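Local coordinates for protein WipB (Legionella pneumophila, PDB 5NNY) that acts as a translocated effector Ser/Thr phosphatase that targets the host's lysosomal nutrient-sensing machinery, the chain here being its phosphatase domain, at residues I41-L47 against R67-I71; V134-L139 against G254-Y260. One frame throughout, in Å; residues are numbered along the deposited sequence.

Contact 1: I41-L47 against R67-I71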
loop_
_atom_site.group_PDB
_atom_site.type_symbol
_atom_site.label_atom_id
_atom_site.label_comp_id
_atom_site.label_asym_id
_atom_site.label_seq_id
_atom_site.Cartn_x
_atom_site.Cartn_y
_atom_site.Cartn_z
ATOM N N ILE A 41 -12.610 -16.055 10.588
ATOM C CA ILE A 41 -11.804 -16.489 9.448
ATOM C C ILE A 41 -10.403 -15.911 9.562
ATOM O O ILE A 41 -9.407 -16.613 9.351
ATOM C CB ILE A 41 -12.484 -16.078 8.124
ATOM C CG1 ILE A 41 -13.708 -16.977 7.839
ATOM C CG2 ILE A 41 -11.484 -16.127 6.963
ATOM C CD1 ILE A 41 -14.578 -16.506 6.668
ATOM N N TYR A 42 -10.308 -14.622 9.924
ATOM C CA TYR A 42 -9.009 -13.969 10.001
ATOM C C TYR A 42 -8.092 -14.643 11.012
ATOM O O TYR A 42 -6.870 -14.676 10.812
ATOM C CB TYR A 42 -9.159 -12.465 10.332
ATOM C CG TYR A 42 -7.824 -11.799 10.135
ATOM C CD1 TYR A 42 -7.329 -11.599 8.851
ATOM C CD2 TYR A 42 -7.008 -11.470 11.217
ATOM C CE1 TYR A 42 -6.056 -11.056 8.640
ATOM C CE2 TYR A 42 -5.738 -10.914 11.016
ATOM C CZ TYR A 42 -5.267 -10.729 9.721
ATOM O OH TYR A 42 -4.007 -10.188 9.506
ATOM N N THR A 43 -8.642 -15.221 12.085
ATOM C CA THR A 43 -7.806 -15.817 13.124
ATOM C C THR A 43 -7.909 -17.337 13.149
ATOM O O THR A 43 -7.601 -17.958 14.165
ATOM C CB THR A 43 -8.123 -15.229 14.503
ATOM O OG1 THR A 43 -9.490 -15.468 14.862
ATOM C CG2 THR A 43 -7.887 -13.728 14.490
ATOM N N LEU A 44 -8.326 -17.942 12.036
ATOM C CA LEU A 44 -8.336 -19.396 11.932
ATOM C C LEU A 44 -6.941 -19.936 12.227
ATOM O O LEU A 44 -5.977 -19.501 11.594
ATOM C CB LEU A 44 -8.765 -19.841 10.533
ATOM C CG LEU A 44 -10.251 -19.859 10.171
ATOM C CD1 LEU A 44 -10.456 -20.093 8.672
ATOM C CD2 LEU A 44 -10.945 -20.937 10.974
ATOM N N PRO A 45 -6.793 -20.877 13.162
ATOM C CA PRO A 45 -5.456 -21.433 13.434
ATOM C C PRO A 45 -4.731 -21.932 12.200
ATOM O O PRO A 45 -3.514 -21.740 12.095
ATOM C CB PRO A 45 -5.756 -22.571 14.418
ATOM C CG PRO A 45 -6.965 -22.069 15.170
ATOM C CD PRO A 45 -7.786 -21.280 14.179
ATOM N N GLU A 46 -5.437 -22.562 11.254
ATOM C CA GLU A 46 -4.752 -23.111 10.094
ATOM C C GLU A 46 -4.141 -22.036 9.207
ATOM O O GLU A 46 -3.288 -22.363 8.378
ATOM C CB GLU A 46 -5.712 -23.980 9.274
ATOM C CG GLU A 46 -6.945 -23.236 8.812
ATOM C CD GLU A 46 -7.806 -24.060 7.855
ATOM O OE1 GLU A 46 -8.994 -23.705 7.685
ATOM O OE2 GLU A 46 -7.289 -25.046 7.290
ATOM N N LEU A 47 -4.512 -20.765 9.394
ATOM C CA LEU A 47 -3.946 -19.663 8.624
ATOM C C LEU A 47 -2.851 -18.891 9.357
ATOM O O LEU A 47 -2.340 -17.915 8.799
ATOM C CB LEU A 47 -5.044 -18.669 8.212
ATOM C CG LEU A 47 -6.151 -19.172 7.281
ATOM C CD1 LEU A 47 -7.164 -18.032 7.018
ATOM C CD2 LEU A 47 -5.568 -19.626 5.967
ATOM N N ARG A 67 -8.992 -26.818 1.786
ATOM C CA ARG A 67 -9.070 -25.916 2.929
ATOM C C ARG A 67 -9.151 -24.464 2.482
ATOM O O ARG A 67 -9.972 -23.689 2.988
ATOM C CB ARG A 67 -7.847 -26.105 3.829
ATOM C CG ARG A 67 -7.781 -27.420 4.614
ATOM C CD ARG A 67 -6.371 -27.575 5.170
ATOM N NE ARG A 67 -6.164 -28.737 6.040
ATOM C CZ ARG A 67 -5.934 -28.646 7.346
ATOM N NH1 ARG A 67 -5.712 -29.735 8.086
ATOM N NH2 ARG A 67 -5.929 -27.457 7.919
ATOM N N LEU A 68 -8.259 -24.070 1.570
ATOM C CA LEU A 68 -8.186 -22.684 1.108
ATOM C C LEU A 68 -9.419 -22.289 0.293
ATOM O O LEU A 68 -9.922 -21.170 0.426
ATOM C CB LEU A 68 -6.919 -22.481 0.277
ATOM C CG LEU A 68 -5.601 -22.624 1.034
ATOM C CD1 LEU A 68 -4.429 -22.752 0.082
ATOM C CD2 LEU A 68 -5.425 -21.444 1.949
ATOM N N GLU A 69 -9.919 -23.198 -0.549
ATOM C CA GLU A 69 -11.131 -22.920 -1.318
ATOM C C GLU A 69 -12.314 -22.628 -0.401
ATOM O O GLU A 69 -13.096 -21.707 -0.662
ATOM C CB GLU A 69 -11.472 -24.098 -2.239
ATOM C CG GLU A 69 -10.419 -24.448 -3.297
ATOM C CD GLU A 69 -10.553 -23.664 -4.593
ATOM O OE1 GLU A 69 -11.273 -22.641 -4.615
ATOM O OE2 GLU A 69 -9.936 -24.084 -5.598
ATOM N N GLU A 70 -12.481 -23.418 0.664
ATOM C CA GLU A 70 -13.619 -23.192 1.555
ATOM C C GLU A 70 -13.500 -21.856 2.278
ATOM O O GLU A 70 -14.500 -21.149 2.453
ATOM C CB GLU A 70 -13.750 -24.336 2.559
ATOM C CG GLU A 70 -13.609 -25.748 1.959
ATOM C CD GLU A 70 -14.616 -26.101 0.857
ATOM O OE1 GLU A 70 -14.918 -25.261 -0.015
ATOM O OE2 GLU A 70 -15.095 -27.256 0.849
ATOM N N ILE A 71 -12.285 -21.489 2.698
ATOM C CA ILE A 71 -12.074 -20.177 3.321
ATOM C C ILE A 71 -12.389 -19.070 2.324
ATOM O O ILE A 71 -13.068 -18.083 2.645
ATOM C CB ILE A 71 -10.622 -20.056 3.830
ATOM C CG1 ILE A 71 -10.409 -20.910 5.088
ATOM C CG2 ILE A 71 -10.235 -18.567 4.034
ATOM C CD1 ILE A 71 -8.906 -21.259 5.373
HETATM O O HOH W 1 -10.411 -24.516 5.730
#
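Ile71, on helix 64-79, is the apolar centre, touched by side chains from the end of helix 32-42 and from the turn that follows. Three apolar side chains meet it: Ile41 from the last helical turn (CG2 to Ile71 CG2, 4.0 Å), Leu44 from the connecting loop (CD1 to Ile71 CG1, 3.7 Å) and Leu47 from the 3-10 turn (CD2 to Ile71 CD1, 3.8 Å). Leu47 CD2 also reaches Leu68 CD2, one turn earlier on the partner helix, at 4.4 Å, while Phe107 of helix 105-117 packs against Ile41 and Leu47. Glu46 marks the passage to the polar edge. Its OE1 lies 3.4 Å from Ile71 CD1, and its OE2 forms a salt bridge with Arg67 NH2 at 2.8 Å, the carboxylate meeting the guanidinium near its plane. Arg67 NE is hydrogen-bonded to the side chain of Asn63, just before helix 64-79. A water donates to Glu46 OE1 (2.5 Å) and to Arg67 O (2.9 Å), so both carboxylate oxygens are tied to the same residue, one directly and one through solvent. An isoleucine-leucine core with a charged, hydrated margin thus joins the C-terminal end of helix 32-42 and its following 3-10 turn to helix 64-79, combining shape-dependent packing with a directional ionic link.

Contact 2: V134-L139 against G254-Y260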
loop_
_atom_site.group_PDB
_atom_site.type_symbol
_atom_site.label_atom_id
_atom_site.label_comp_id
_atom_site.label_asym_id
_atom_site.label_seq_id
_atom_site.Cartn_x
_atom_site.Cartn_y
_atom_site.Cartn_z
ATOM N N VAL A 134 3.850 -4.401 -6.193
ATOM C CA VAL A 134 3.908 -3.728 -7.486
ATOM C C VAL A 134 4.872 -4.460 -8.415
ATOM O O VAL A 134 4.563 -4.746 -9.575
ATOM C CB VAL A 134 4.329 -2.258 -7.297
ATOM C CG1 VAL A 134 4.715 -1.660 -8.646
ATOM C CG2 VAL A 134 3.216 -1.470 -6.617
ATOM N N GLU A 135 6.082 -4.716 -7.928
ATOM C CA GLU A 135 7.110 -5.314 -8.769
ATOM C C GLU A 135 6.706 -6.707 -9.212
ATOM O O GLU A 135 6.838 -7.053 -10.387
ATOM C CB GLU A 135 8.442 -5.360 -8.018
ATOM C CG GLU A 135 9.636 -5.704 -8.934
ATOM C CD GLU A 135 10.913 -5.925 -8.142
ATOM O OE1 GLU A 135 11.105 -7.060 -7.641
ATOM O OE2 GLU A 135 11.694 -4.958 -8.004
ATOM N N ALA A 136 6.216 -7.518 -8.271
ATOM C CA ALA A 136 5.724 -8.851 -8.594
ATOM C C ALA A 136 4.684 -8.804 -9.699
ATOM O O ALA A 136 4.730 -9.603 -10.642
ATOM C CB ALA A 136 5.134 -9.502 -7.344
ATOM N N CYS A 137 3.737 -7.876 -9.607
ATOM C CA CYS A 137 2.678 -7.814 -10.607
ATOM C C CYS A 137 3.193 -7.282 -11.932
ATOM O O CYS A 137 2.823 -7.799 -12.995
ATOM C CB CYS A 137 1.521 -6.949 -10.101
ATOM S SG CYS A 137 0.597 -7.718 -8.758
ATOM N N GLU A 138 4.050 -6.254 -11.893
ATOM C CA GLU A 138 4.574 -5.679 -13.130
ATOM C C GLU A 138 5.480 -6.648 -13.889
ATOM O O GLU A 138 5.558 -6.586 -15.123
ATOM C CB GLU A 138 5.354 -4.395 -12.830
ATOM C CG GLU A 138 4.515 -3.209 -12.407
ATOM C CD GLU A 138 5.344 -1.943 -12.349
ATOM O OE1 GLU A 138 6.593 -2.054 -12.251
ATOM O OE2 GLU A 138 4.753 -0.855 -12.423
ATOM N N LEU A 139 6.195 -7.525 -13.183
ATOM C CA LEU A 139 7.114 -8.453 -13.835
ATOM C C LEU A 139 6.529 -9.851 -13.984
ATOM O O LEU A 139 7.278 -10.813 -14.194
ATOM C CB LEU A 139 8.450 -8.510 -13.075
ATOM C CG LEU A 139 9.183 -7.166 -12.981
ATOM C CD1 LEU A 139 10.544 -7.325 -12.321
ATOM C CD2 LEU A 139 9.319 -6.518 -14.352
ATOM N N GLY A 254 3.249 -0.004 -16.407
ATOM C CA GLY A 254 3.888 -1.130 -15.760
ATOM C C GLY A 254 5.353 -0.900 -15.481
ATOM O O GLY A 254 6.144 -1.853 -15.523
ATOM N N GLU A 255 5.745 0.352 -15.217
ATOM C CA GLU A 255 7.149 0.733 -15.106
ATOM C C GLU A 255 7.493 1.383 -13.767
ATOM O O GLU A 255 8.532 2.039 -13.659
ATOM C CB GLU A 255 7.526 1.668 -16.255
ATOM C CG GLU A 255 7.409 0.992 -17.642
ATOM C CD GLU A 255 7.994 1.844 -18.747
ATOM O OE1 GLU A 255 9.088 1.504 -19.252
ATOM O OE2 GLU A 255 7.375 2.868 -19.094
ATOM N N ILE A 256 6.645 1.230 -12.746
ATOM C CA ILE A 256 7.042 1.669 -11.405
ATOM C C ILE A 256 8.358 1.015 -11.017
ATOM O O ILE A 256 9.218 1.637 -10.381
ATOM C CB ILE A 256 5.948 1.354 -10.369
ATOM C CG1 ILE A 256 4.727 2.243 -10.582
ATOM C CG2 ILE A 256 6.468 1.562 -8.951
ATOM C CD1 ILE A 256 3.475 1.724 -9.857
ATOM N N HIS A 257 8.547 -0.248 -11.422
ATOM C CA HIS A 257 9.751 -0.972 -11.032
ATOM C C HIS A 257 11.024 -0.368 -11.630
ATOM O O HIS A 257 12.118 -0.709 -11.173
ATOM C CB HIS A 257 9.645 -2.457 -11.423
ATOM C CG HIS A 257 9.744 -2.700 -12.896
ATOM N ND1 HIS A 257 8.650 -2.654 -13.734
ATOM C CD2 HIS A 257 10.808 -2.994 -13.682
ATOM C CE1 HIS A 257 9.033 -2.909 -14.972
ATOM N NE2 HIS A 257 10.336 -3.126 -14.967
ATOM N N THR A 258 10.914 0.508 -12.640
ATOM C CA THR A 258 12.080 1.183 -13.206
ATOM C C THR A 258 12.498 2.416 -12.403
ATOM O O THR A 258 13.507 3.055 -12.747
ATOM C CB THR A 258 11.822 1.601 -14.664
ATOM O OG1 THR A 258 10.901 2.695 -14.690
ATOM C CG2 THR A 258 11.246 0.445 -15.506
ATOM N N LEU A 259 11.757 2.775 -11.353
ATOM C CA LEU A 259 12.071 3.989 -10.599
ATOM C C LEU A 259 13.134 3.786 -9.522
ATOM O O LEU A 259 13.420 4.741 -8.793
ATOM C CB LEU A 259 10.806 4.559 -9.970
ATOM C CG LEU A 259 9.742 4.983 -10.990
ATOM C CD1 LEU A 259 8.416 5.314 -10.300
ATOM C CD2 LEU A 259 10.231 6.197 -11.793
ATOM N N TYR A 260 13.727 2.594 -9.432
ATOM C CA TYR A 260 14.704 2.239 -8.407
ATOM C C TYR A 260 15.491 1.041 -8.926
ATOM O O TYR A 260 15.042 0.322 -9.824
ATOM C CB TYR A 260 14.029 1.888 -7.067
ATOM C CG TYR A 260 13.065 0.711 -7.210
ATOM C CD1 TYR A 260 13.527 -0.600 -7.132
ATOM C CD2 TYR A 260 11.694 0.914 -7.433
ATOM C CE1 TYR A 260 12.669 -1.691 -7.274
ATOM C CE2 TYR A 260 10.822 -0.176 -7.567
ATOM C CZ TYR A 260 11.318 -1.468 -7.495
ATOM O OH TYR A 260 10.471 -2.552 -7.626
HETATM O O HOH W 2 5.095 -4.277 -16.644
#
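A single carboxylate, that of Glu138 in the last turn of helix 128-138, gathers three hydrogen bonds from one 3-10 turn. Ile256 N donates to Glu138 OE2 (2.8 Å), whereas His257 N (2.8 Å) and His257 ND1 (2.6 Å) both donate to Glu138 OE1. The turn follows Gly254, which ends helix 233-253 with positive phi in a Schellman motif; a water bridges Gly254 O and Glu138 O. Leu139 CD2 lies over the His257 ring, 3.7 Å from its centroid, in a CH-pi contact. One helical turn before Glu138, Glu135 OE2 accepts from Tyr260 OH at 2.7 Å and is also hydrogen-bonded to His262 NE2, while Val134 CG1 packs on Ile256 CG2 (3.7 Å) beside Tyr182. Two acidic side chains of one helix therefore hold the loop between helices 233-253 and 262-270 at both its start and its end. Two of the three donors to Glu138 are backbone NH groups, so this recognition requires the 3-10 turn to present them together with the imidazole N-H.

In the fold
From the N terminus, the chain runs through strand 6-8 and helix 15-24 to helix 32-42, and contact 1 closes the short, mostly irregular excursion between this helix and helix 64-79. Only then does the chain return to the central mixed sheet with strand 90-93, followed by 121-125 and helix 128-138. Contact 2 opens there and closes a much longer loop of 114 residues, which includes strands 190-198 and 203-208. The two loops are consecutive, neither enclosing nor crossing the other. The centres of the two contacts lie about 30 Å apart: contact 1 joins the end of helix 32-42 to helix 64-79 at the periphery, and contact 2 joins helix 128-138 to the 254-260 loop within the calcineurin-clan phosphatase domain.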